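PDB 3M4R: class II aldolase/adducin N-terminal domain-containing protein from Thermoplasma acidophilum, which binds a zinc ion through its class II aldolase/adducin-type domain and is probably an oxidoreductase, although its precise function is not known. Local coordinates for residues A[121-126]-A[191-196]; A[40-45]-A[56-61]; A[157-162]-A[170-175]. All blocks are in the same frame, centred on the assembly; numbering follows the deposited sequence. Where two conformers were deposited one is given.

Interaction 1: residues A[121-126]-A[191-196]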
loop_
_atom_site.group_PDB
_atom_site.type_symbol
_atom_site.label_atom_id
_atom_site.label_comp_id
_atom_site.label_asym_id
_atom_site.label_seq_id
_atom_site.Cartn_x
_atom_site.Cartn_y
_atom_site.Cartn_z
ATOM N N ALA A 121 -3.060 5.307 -4.531
ATOM C CA ALA A 121 -3.164 6.296 -5.630
ATOM C C ALA A 121 -2.554 7.611 -5.224
ATOM O O ALA A 121 -1.925 8.273 -6.037
ATOM C CB ALA A 121 -4.669 6.516 -6.076
ATOM N N PHE A 122 -2.732 7.972 -3.956
ATOM C CA PHE A 122 -2.357 9.279 -3.443
ATOM C C PHE A 122 -0.896 9.375 -2.953
ATOM O O PHE A 122 -0.497 10.436 -2.532
ATOM C CB PHE A 122 -3.244 9.691 -2.284
ATOM C CG PHE A 122 -4.668 10.026 -2.657
ATOM C CD1 PHE A 122 -5.057 10.259 -3.962
ATOM C CD2 PHE A 122 -5.610 10.156 -1.659
ATOM C CE1 PHE A 122 -6.371 10.592 -4.241
ATOM C CE2 PHE A 122 -6.914 10.492 -1.920
ATOM C CZ PHE A 122 -7.302 10.704 -3.211
ATOM N N LEU A 123 -0.120 8.315 -3.059
ATOM C CA LEU A 123 1.318 8.383 -2.751
ATOM C C LEU A 123 2.094 8.313 -4.060
ATOM O O LEU A 123 1.908 7.368 -4.862
ATOM C CB LEU A 123 1.700 7.227 -1.844
ATOM C CG LEU A 123 1.253 7.382 -0.387
ATOM C CD1 LEU A 123 1.489 6.057 0.394
ATOM C CD2 LEU A 123 1.979 8.536 0.236
ATOM N N PRO A 124 2.962 9.320 -4.312
ATOM C CA PRO A 124 3.536 9.453 -5.633
ATOM C C PRO A 124 4.839 8.693 -5.775
ATOM O O PRO A 124 5.903 9.314 -6.077
ATOM C CB PRO A 124 3.808 10.968 -5.723
ATOM C CG PRO A 124 4.177 11.334 -4.349
ATOM C CD PRO A 124 3.215 10.521 -3.497
ATOM N N TYR A 125 4.766 7.400 -5.520
ATOM C CA TYR A 125 5.830 6.470 -5.784
ATOM C C TYR A 125 5.246 5.333 -6.615
ATOM O O TYR A 125 4.047 4.980 -6.507
ATOM C CB TYR A 125 6.406 5.917 -4.473
ATOM C CG TYR A 125 7.665 6.605 -3.913
ATOM C CD1 TYR A 125 8.892 6.489 -4.566
ATOM C CD2 TYR A 125 7.633 7.303 -2.699
ATOM C CE1 TYR A 125 10.069 7.104 -4.074
ATOM C CE2 TYR A 125 8.804 7.896 -2.152
ATOM C CZ TYR A 125 10.029 7.804 -2.859
ATOM O OH TYR A 125 11.207 8.380 -2.371
ATOM N N LYS A 126 6.073 4.775 -7.488
ATOM C CA LYS A 126 5.617 3.720 -8.384
ATOM C C LYS A 126 5.034 2.526 -7.608
ATOM O O LYS A 126 3.952 2.021 -7.962
ATOM C CB LYS A 126 6.739 3.294 -9.324
ATOM C CG LYS A 126 6.353 2.358 -10.425
ATOM C CD LYS A 126 7.501 2.154 -11.383
ATOM C CE LYS A 126 7.179 1.031 -12.387
ATOM N NZ LYS A 126 6.209 1.471 -13.450
ATOM N N LEU A 191 2.562 1.924 5.821
ATOM C CA LEU A 191 2.786 2.131 4.424
ATOM C C LEU A 191 4.252 2.366 4.130
ATOM O O LEU A 191 4.915 3.206 4.767
ATOM C CB LEU A 191 2.017 3.337 3.958
ATOM C CG LEU A 191 0.495 3.187 3.915
ATOM C CD1 LEU A 191 -0.092 4.583 4.041
ATOM C CD2 LEU A 191 0.054 2.477 2.590
ATOM N N THR A 192 4.756 1.619 3.159
ATOM C CA THR A 192 6.046 1.919 2.524
ATOM C C THR A 192 5.908 2.001 1.013
ATOM O O THR A 192 4.898 1.589 0.432
ATOM C CB THR A 192 7.121 0.947 2.962
ATOM O OG1 THR A 192 6.802 -0.406 2.587
ATOM C CG2 THR A 192 7.373 1.085 4.495
ATOM N N PHE A 193 6.954 2.520 0.379
ATOM C CA PHE A 193 6.892 2.856 -1.015
ATOM C C PHE A 193 8.295 3.071 -1.599
ATOM O O PHE A 193 9.281 3.227 -0.863
ATOM C CB PHE A 193 6.081 4.146 -1.155
ATOM C CG PHE A 193 6.166 5.026 0.059
ATOM C CD1 PHE A 193 7.318 5.726 0.342
ATOM C CD2 PHE A 193 5.107 5.102 0.935
ATOM C CE1 PHE A 193 7.427 6.533 1.530
ATOM C CE2 PHE A 193 5.184 5.864 2.088
ATOM C CZ PHE A 193 6.354 6.595 2.401
ATOM N N GLY A 194 8.371 3.100 -2.915
ATOM C CA GLY A 194 9.651 3.359 -3.579
ATOM C C GLY A 194 9.532 3.235 -5.069
ATOM O O GLY A 194 8.436 2.974 -5.600
ATOM N N ASP A 195 10.645 3.428 -5.747
ATOM C CA ASP A 195 10.709 3.445 -7.196
ATOM C C ASP A 195 10.635 2.036 -7.777
ATOM O O ASP A 195 10.280 1.850 -8.951
ATOM C CB ASP A 195 12.008 4.110 -7.656
ATOM C CG ASP A 195 12.024 5.609 -7.404
ATOM O OD1 ASP A 195 10.958 6.235 -7.260
ATOM O OD2 ASP A 195 13.129 6.169 -7.364
ATOM N N THR A 196 11.010 1.065 -6.953
ATOM C CA THR A 196 11.050 -0.323 -7.331
ATOM C C THR A 196 10.401 -1.118 -6.220
ATOM O O THR A 196 10.169 -0.609 -5.084
ATOM C CB THR A 196 12.517 -0.811 -7.534
ATOM O OG1 THR A 196 13.164 -0.937 -6.255
ATOM C CG2 THR A 196 13.299 0.164 -8.459
HETATM O O HOH W 1 8.468 6.083 -8.089
#

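Interaction 2: residues A[40-45]-A[56-61]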
loop_
_atom_site.group_PDB
_atom_site.type_symbol
_atom_site.label_atom_id
_atom_site.label_comp_id
_atom_site.label_asym_id
_atom_site.label_seq_id
_atom_site.Cartn_x
_atom_site.Cartn_y
_atom_site.Cartn_z
ATOM N N ASN A 40 -2.302 -4.759 1.248
ATOM C CA ASN A 40 -2.496 -4.529 -0.147
ATOM C C ASN A 40 -1.280 -3.820 -0.735
ATOM O O ASN A 40 -0.554 -3.111 -0.049
ATOM C CB ASN A 40 -3.854 -3.821 -0.409
ATOM C CG ASN A 40 -4.276 -2.925 0.722
ATOM O OD1 ASN A 40 -3.698 -1.855 0.896
ATOM N ND2 ASN A 40 -5.242 -3.372 1.536
ATOM N N THR A 41 -1.044 -4.104 -1.995
ATOM C CA THR A 41 0.048 -3.582 -2.717
ATOM C C THR A 41 -0.439 -3.007 -4.043
ATOM O O THR A 41 -1.568 -3.317 -4.511
ATOM C CB THR A 41 1.009 -4.714 -3.035
ATOM O OG1 THR A 41 0.273 -5.777 -3.689
ATOM C CG2 THR A 41 1.657 -5.244 -1.707
ATOM N N SER A 42 0.455 -2.269 -4.696
ATOM C CA SER A 42 0.129 -1.635 -5.952
ATOM C C SER A 42 1.371 -1.238 -6.725
ATOM O O SER A 42 2.440 -1.116 -6.165
ATOM C CB SER A 42 -0.744 -0.427 -5.737
ATOM O OG SER A 42 -0.035 0.637 -5.144
ATOM N N VAL A 43 1.218 -1.132 -8.031
ATOM C CA VAL A 43 2.243 -0.603 -8.888
ATOM C C VAL A 43 1.582 0.356 -9.896
ATOM O O VAL A 43 0.535 0.034 -10.441
ATOM C CB VAL A 43 3.012 -1.714 -9.606
ATOM C CG1 VAL A 43 2.083 -2.590 -10.402
ATOM C CG2 VAL A 43 4.171 -1.109 -10.440
ATOM N N LYS A 44 2.190 1.523 -10.091
ATOM C CA LYS A 44 1.764 2.472 -11.115
ATOM C C LYS A 44 2.475 2.174 -12.446
ATOM O O LYS A 44 3.705 2.029 -12.510
ATOM C CB LYS A 44 2.028 3.903 -10.667
ATOM C CG LYS A 44 1.186 4.291 -9.451
ATOM C CD LYS A 44 1.594 5.654 -8.919
ATOM C CE LYS A 44 0.859 5.981 -7.586
ATOM N NZ LYS A 44 1.305 5.134 -6.423
ATOM N N THR A 45 1.684 2.019 -13.510
ATOM C CA THR A 45 2.195 1.429 -14.723
ATOM C C THR A 45 1.602 2.091 -15.939
ATOM O O THR A 45 0.629 2.820 -15.830
ATOM C CB THR A 45 1.923 -0.088 -14.678
ATOM O OG1 THR A 45 2.749 -0.745 -15.650
ATOM C CG2 THR A 45 0.454 -0.408 -14.886
ATOM N N SER A 56 -1.896 6.147 -17.556
ATOM C CA SER A 56 -1.295 5.783 -16.303
ATOM C C SER A 56 -2.312 4.974 -15.465
ATOM O O SER A 56 -3.432 5.415 -15.285
ATOM C CB SER A 56 -0.868 7.062 -15.567
ATOM O OG SER A 56 -0.352 6.692 -14.325
ATOM N N VAL A 57 -1.940 3.759 -15.081
ATOM C CA VAL A 57 -2.864 2.825 -14.458
ATOM C C VAL A 57 -2.262 2.428 -13.108
ATOM O O VAL A 57 -1.064 2.117 -13.032
ATOM C CB VAL A 57 -3.100 1.571 -15.308
ATOM C CG1 VAL A 57 -3.989 0.572 -14.600
ATOM C CG2 VAL A 57 -3.750 1.944 -16.735
ATOM N N LEU A 58 -3.093 2.454 -12.066
ATOM C CA LEU A 58 -2.782 1.880 -10.800
ATOM C C LEU A 58 -3.281 0.468 -10.797
ATOM O O LEU A 58 -4.461 0.207 -10.845
ATOM C CB LEU A 58 -3.405 2.675 -9.618
ATOM C CG LEU A 58 -3.104 2.137 -8.206
ATOM C CD1 LEU A 58 -1.634 2.466 -7.780
ATOM C CD2 LEU A 58 -4.143 2.745 -7.239
ATOM N N ARG A 59 -2.350 -0.470 -10.740
ATOM C CA ARG A 59 -2.683 -1.882 -10.638
ATOM C C ARG A 59 -2.615 -2.205 -9.152
ATOM O O ARG A 59 -1.539 -2.218 -8.545
ATOM C CB ARG A 59 -1.680 -2.731 -11.442
ATOM C CG ARG A 59 -1.905 -2.772 -12.974
ATOM C CD ARG A 59 -3.068 -3.694 -13.347
ATOM N NE ARG A 59 -3.556 -3.455 -14.697
ATOM C CZ ARG A 59 -4.644 -3.999 -15.256
ATOM N NH1 ARG A 59 -5.370 -4.897 -14.629
ATOM N NH2 ARG A 59 -5.016 -3.619 -16.486
ATOM N N VAL A 60 -3.776 -2.419 -8.563
ATOM C CA VAL A 60 -3.915 -2.525 -7.129
ATOM C C VAL A 60 -4.532 -3.867 -6.798
ATOM O O VAL A 60 -5.376 -4.376 -7.527
ATOM C CB VAL A 60 -4.769 -1.395 -6.531
ATOM C CG1 VAL A 60 -6.241 -1.439 -7.063
ATOM C CG2 VAL A 60 -4.783 -1.442 -5.001
ATOM N N LYS A 61 -4.090 -4.437 -5.678
ATOM C CA LYS A 61 -4.588 -5.704 -5.195
ATOM C C LYS A 61 -6.099 -5.741 -5.148
ATOM O O LYS A 61 -6.702 -4.783 -4.725
ATOM C CB LYS A 61 -4.020 -5.966 -3.793
ATOM C CG LYS A 61 -4.297 -7.337 -3.296
ATOM C CD LYS A 61 -5.197 -7.314 -2.174
ATOM C CE LYS A 61 -5.238 -8.653 -1.465
ATOM N NZ LYS A 61 -6.696 -9.062 -1.347
HETATM O O HOH W 2 2.007 5.340 -14.489
#

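Interaction 3: residues A[157-162]-A[170-175]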
loop_
_atom_site.group_PDB
_atom_site.type_symbol
_atom_site.label_atom_id
_atom_site.label_comp_id
_atom_site.label_asym_id
_atom_site.label_seq_id
_atom_site.Cartn_x
_atom_site.Cartn_y
_atom_site.Cartn_z
ATOM N N VAL A 157 6.973 9.018 9.088
ATOM C CA VAL A 157 6.002 9.943 9.599
ATOM C C VAL A 157 4.994 9.043 10.255
ATOM O O VAL A 157 4.667 7.971 9.731
ATOM C CB VAL A 157 5.369 10.786 8.461
ATOM C CG1 VAL A 157 4.009 11.414 8.882
ATOM C CG2 VAL A 157 6.351 11.891 8.047
ATOM N N VAL A 158 4.505 9.464 11.410
ATOM C CA VAL A 158 3.536 8.687 12.176
ATOM C C VAL A 158 2.218 9.450 12.170
ATOM O O VAL A 158 2.210 10.659 12.329
ATOM C CB VAL A 158 4.028 8.459 13.612
ATOM C CG1 VAL A 158 2.954 7.745 14.436
ATOM C CG2 VAL A 158 5.320 7.662 13.585
ATOM N N LEU A 159 1.120 8.751 11.896
ATOM C CA LEU A 159 -0.218 9.338 11.926
ATOM C C LEU A 159 -1.026 8.735 13.056
ATOM O O LEU A 159 -0.888 7.551 13.339
ATOM C CB LEU A 159 -0.946 9.078 10.604
ATOM C CG LEU A 159 -0.941 10.144 9.511
ATOM C CD1 LEU A 159 0.451 10.681 9.299
ATOM C CD2 LEU A 159 -1.519 9.562 8.210
ATOM N N PRO A 160 -1.906 9.533 13.687
ATOM C CA PRO A 160 -2.743 8.994 14.743
ATOM C C PRO A 160 -3.743 8.055 14.157
ATOM O O PRO A 160 -3.826 7.971 12.927
ATOM C CB PRO A 160 -3.458 10.241 15.279
ATOM C CG PRO A 160 -3.664 11.037 14.084
ATOM C CD PRO A 160 -2.331 10.907 13.355
ATOM N N TYR A 161 -4.512 7.364 14.997
ATOM C CA TYR A 161 -5.579 6.500 14.502
ATOM C C TYR A 161 -6.563 7.336 13.700
ATOM O O TYR A 161 -6.995 8.374 14.155
ATOM C CB TYR A 161 -6.342 5.735 15.605
ATOM C CG TYR A 161 -7.476 4.891 15.035
ATOM C CD1 TYR A 161 -7.224 3.755 14.251
ATOM C CD2 TYR A 161 -8.784 5.276 15.187
ATOM C CE1 TYR A 161 -8.271 3.013 13.668
ATOM C CE2 TYR A 161 -9.836 4.546 14.601
ATOM C CZ TYR A 161 -9.592 3.416 13.887
ATOM O OH TYR A 161 -10.662 2.742 13.325
ATOM N N ILE A 162 -6.885 6.853 12.499
ATOM C CA ILE A 162 -8.001 7.351 11.686
ATOM C C ILE A 162 -8.637 6.099 11.090
ATOM O O ILE A 162 -7.911 5.216 10.584
ATOM C CB ILE A 162 -7.532 8.250 10.512
ATOM C CG1 ILE A 162 -6.813 9.502 11.001
ATOM C CG2 ILE A 162 -8.718 8.684 9.610
ATOM C CD1 ILE A 162 -5.859 10.063 9.934
ATOM N N LYS A 170 -6.661 10.883 2.386
ATOM C CA LYS A 170 -6.353 12.321 2.292
ATOM C C LYS A 170 -5.248 12.807 3.267
ATOM O O LYS A 170 -4.376 13.610 2.924
ATOM C CB LYS A 170 -7.635 13.084 2.604
ATOM C CG LYS A 170 -8.750 12.775 1.584
ATOM C CD LYS A 170 -9.196 13.969 0.833
ATOM C CE LYS A 170 -8.094 14.662 0.036
ATOM N NZ LYS A 170 -8.635 16.008 -0.249
ATOM N N GLU A 171 -5.290 12.304 4.485
ATOM C CA GLU A 171 -4.245 12.614 5.486
ATOM C C GLU A 171 -2.913 12.014 5.108
ATOM O O GLU A 171 -1.864 12.639 5.294
ATOM C CB GLU A 171 -4.636 12.031 6.812
ATOM C CG GLU A 171 -5.665 12.834 7.512
ATOM C CD GLU A 171 -5.146 14.211 7.920
ATOM O OE1 GLU A 171 -4.118 14.310 8.631
ATOM O OE2 GLU A 171 -5.779 15.191 7.495
ATOM N N VAL A 172 -2.963 10.785 4.594
ATOM C CA VAL A 172 -1.781 10.132 4.114
ATOM C C VAL A 172 -1.179 10.972 2.986
ATOM O O VAL A 172 0.021 11.274 2.993
ATOM C CB VAL A 172 -2.090 8.701 3.669
ATOM C CG1 VAL A 172 -1.005 8.172 2.830
ATOM C CG2 VAL A 172 -2.383 7.839 4.870
HETATM N N MSE A 173 -2.022 11.356 2.033
HETATM C CA MSE A 173 -1.587 12.185 0.946
HETATM C C MSE A 173 -0.877 13.427 1.461
HETATM O O MSE A 173 0.193 13.766 0.984
HETATM C CB MSE A 173 -2.786 12.635 0.101
HETATM C CG MSE A 173 -2.393 13.389 -1.140
HETATM SE SE MSE A 173 -3.972 13.817 -2.234
HETATM C CE MSE A 173 -4.529 15.424 -1.331
ATOM N N ASN A 174 -1.499 14.115 2.408
ATOM C CA ASN A 174 -0.987 15.395 2.883
ATOM C C ASN A 174 0.249 15.282 3.802
ATOM O O ASN A 174 1.026 16.218 3.865
ATOM C CB ASN A 174 -2.082 16.179 3.597
ATOM C CG ASN A 174 -3.245 16.572 2.663
ATOM O OD1 ASN A 174 -3.068 16.825 1.444
ATOM N ND2 ASN A 174 -4.448 16.628 3.239
ATOM N N CYS A 175 0.461 14.147 4.467
ATOM C CA CYS A 175 1.606 14.037 5.368
ATOM C C CYS A 175 2.824 13.485 4.644
ATOM O O CYS A 175 3.927 13.581 5.135
ATOM C CB CYS A 175 1.264 13.190 6.583
ATOM S SG CYS A 175 -0.049 13.925 7.553
#

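Interaction 1: residues A[121-126]-A[191-196]
Tyr125 packs against Phe193 and Gly194, where the loop entering strand 127-131 lies on the adjacent strand 189-194 of the domain's mixed sheet. The Tyr125 and Phe193 rings lie nearly parallel, their planes only 9° apart, but they are slid so far that their centroids are 5.5 Å apart and the rings barely overlap. Contact is instead made at one corner, where Tyr125 CD2 comes to 3.4 Å from Phe193 CD1. At the other ortho carbon, Tyr125 CD1 comes to 3.4 Å from Gly194 C, close against backbone that carries no side chain. Deeper in, Leu123 crosses the Phe193 side chain at about a right angle, with CD1 3.8 Å from Phe193 CD2, and the same methyl reaches Leu191 CD1. This is the tight, buried part; Ile183 and Phe176 also pack on Phe193, and Leu191 touches His130, one of the zinc ligands.

Toward Asp195 the contact becomes looser and wetter. The CB of Asp195 points away from the loop, but CG is anti to the carbonyl carbon (chi1 -71°), which brings it back toward the loop. OD1 lies at the edge of the Tyr125 ring, in its plane, 3.4 Å from CE1. A water joins the two segments here, accepting from Lys126 N at 2.8 Å and donating to Asp195 OD1 at 2.6 Å. An alanine in place of Tyr125 would probably open a gap beside Gly194 and leave Phe193 CD1 and Asp195 OD1 without the ring carbons they now touch. Gly194 bonds Phe127 through the backbone just beyond the loop; between the two segments themselves no direct hydrogen bond forms, and apolar fit inside gives way to a water bridge at the exposed end.

Interaction 2: residues A[40-45]-A[56-61]
Thr45 and Val57 exchange a pair of backbone hydrogen bonds, Thr45 N to Val57 O and Val57 N to Thr45 O, both at 2.8 Å. Val43 and Arg59 do the same, with Val43 N to Arg59 O at 3.0 Å and Arg59 N to Val43 O at 2.9 Å. A fifth bond, from Lys61 N to Thr41 O, extends the grip toward the other end. These make the antiparallel hairpin of strands 40-48 and 54-61, whose segments run 164° apart. At the non-hydrogen-bonded position of Ser42, its CA-H points to Arg59 O, with CA 3.1 Å from that oxygen.

Side chains pack outward from this backbone core. On the face carrying Ser42, Lys44, Leu58 and Val60, the second torsion of Leu58 (chi2 75°) sends its methyl CD1 across to the neighbouring strand, 3.6 Å from Ser42 OG and 3.8 Å from Lys44 CG. On the reverse face Thr45 CG2 lies 3.8 Å from Arg59 CG, and Val43 CG1 meets Arg59 CB; the guanidinium runs on to salt bridges with Glu47 and Glu110.

His120 hydrogen-bonds both Asn40 OD1 and Ser42 OG, linking the start of the hairpin to helix 117-121. Separately, Asn40 lies beside the zinc ligands Glu116 and His130. Strand 54-61 lies between 75-79 and 40-48, which pairs in turn with 127-131. Helix 117-121 packs on Leu58 and Val60, helix 16-28 on Val43 and Arg59.

Interaction 3: residues A[157-162]-A[170-175]
Leu159 is the main bump of this contact, pressing its forked end against the surface formed by Glu171, Val172 and Cys175. The pairing belongs to a beta-alpha-beta unit, in which strand 156-159 is followed by helix 166-175 and then by strand 182-185, the helix lying against the sheet. The local axes of strand and helix approach to 10.0 Å and run nearly antiparallel, at 155°, a spacing that side chains alone must bridge. No hydrogen bond crosses it.

Glu171 and Val172 lie about one turn from Cys175 along one side of the helix, so the three side chains form a shallow hollow that the two Leu159 methyls enter on different sides. CD2 turns toward Val172, 3.9 Å from its CG2, the two side chains crossing at about a right angle, and also comes near the backbone carbon of Glu171. CD1 goes the other way and rests 3.8 Å from Cys175 CB. Its approach to Cys175 SG is less secure, since the cysteine was deposited in two conformers.

Smaller contacts flank this fit. Two residues earlier on the strand, Val157 sets CG1 beside Cys175 CB at 4.0 Å, a second bump at the helix end.

The opposite face of the strand is used as well, because Val158 packs on helix 146-153. Val172 carries the packing inward to Ile183 and Leu185 of strand 182-185, which pairs with the strand holding Leu159. At the outer limit of the contact, Ile162 comes in from the loop that follows the strand; its chain is extended at chi2 (156°), and CD1 lies 3.7 Å from Glu171 CG and 3.9 Å from Glu171 CB.

How the interactions relate
All three contacts serve one mixed sheet but differ in chemistry. Interaction 2 is strand pairing, held by main-chain bonds; interaction 3 is purely side-chain packing of a helix on the edge strand 156-159; interaction 1, between them, combines an apolar core with a bridging water. Interactions 1 and 2 join through lysines: Lys44 NZ reaches the carbonyls of Leu123 and Tyr125, while Lys126 NZ reaches Lys44 O. Interactions 1 and 3 meet through hydrocarbon, with Val172 against Leu123 and Leu191. Interactions 2 and 3 do not touch and lie on opposite sides of the chain's centre. Interactions 1 and 2 lie nearer it; seven of twelve touching residues are buried in interaction 2, two of six in interaction 3.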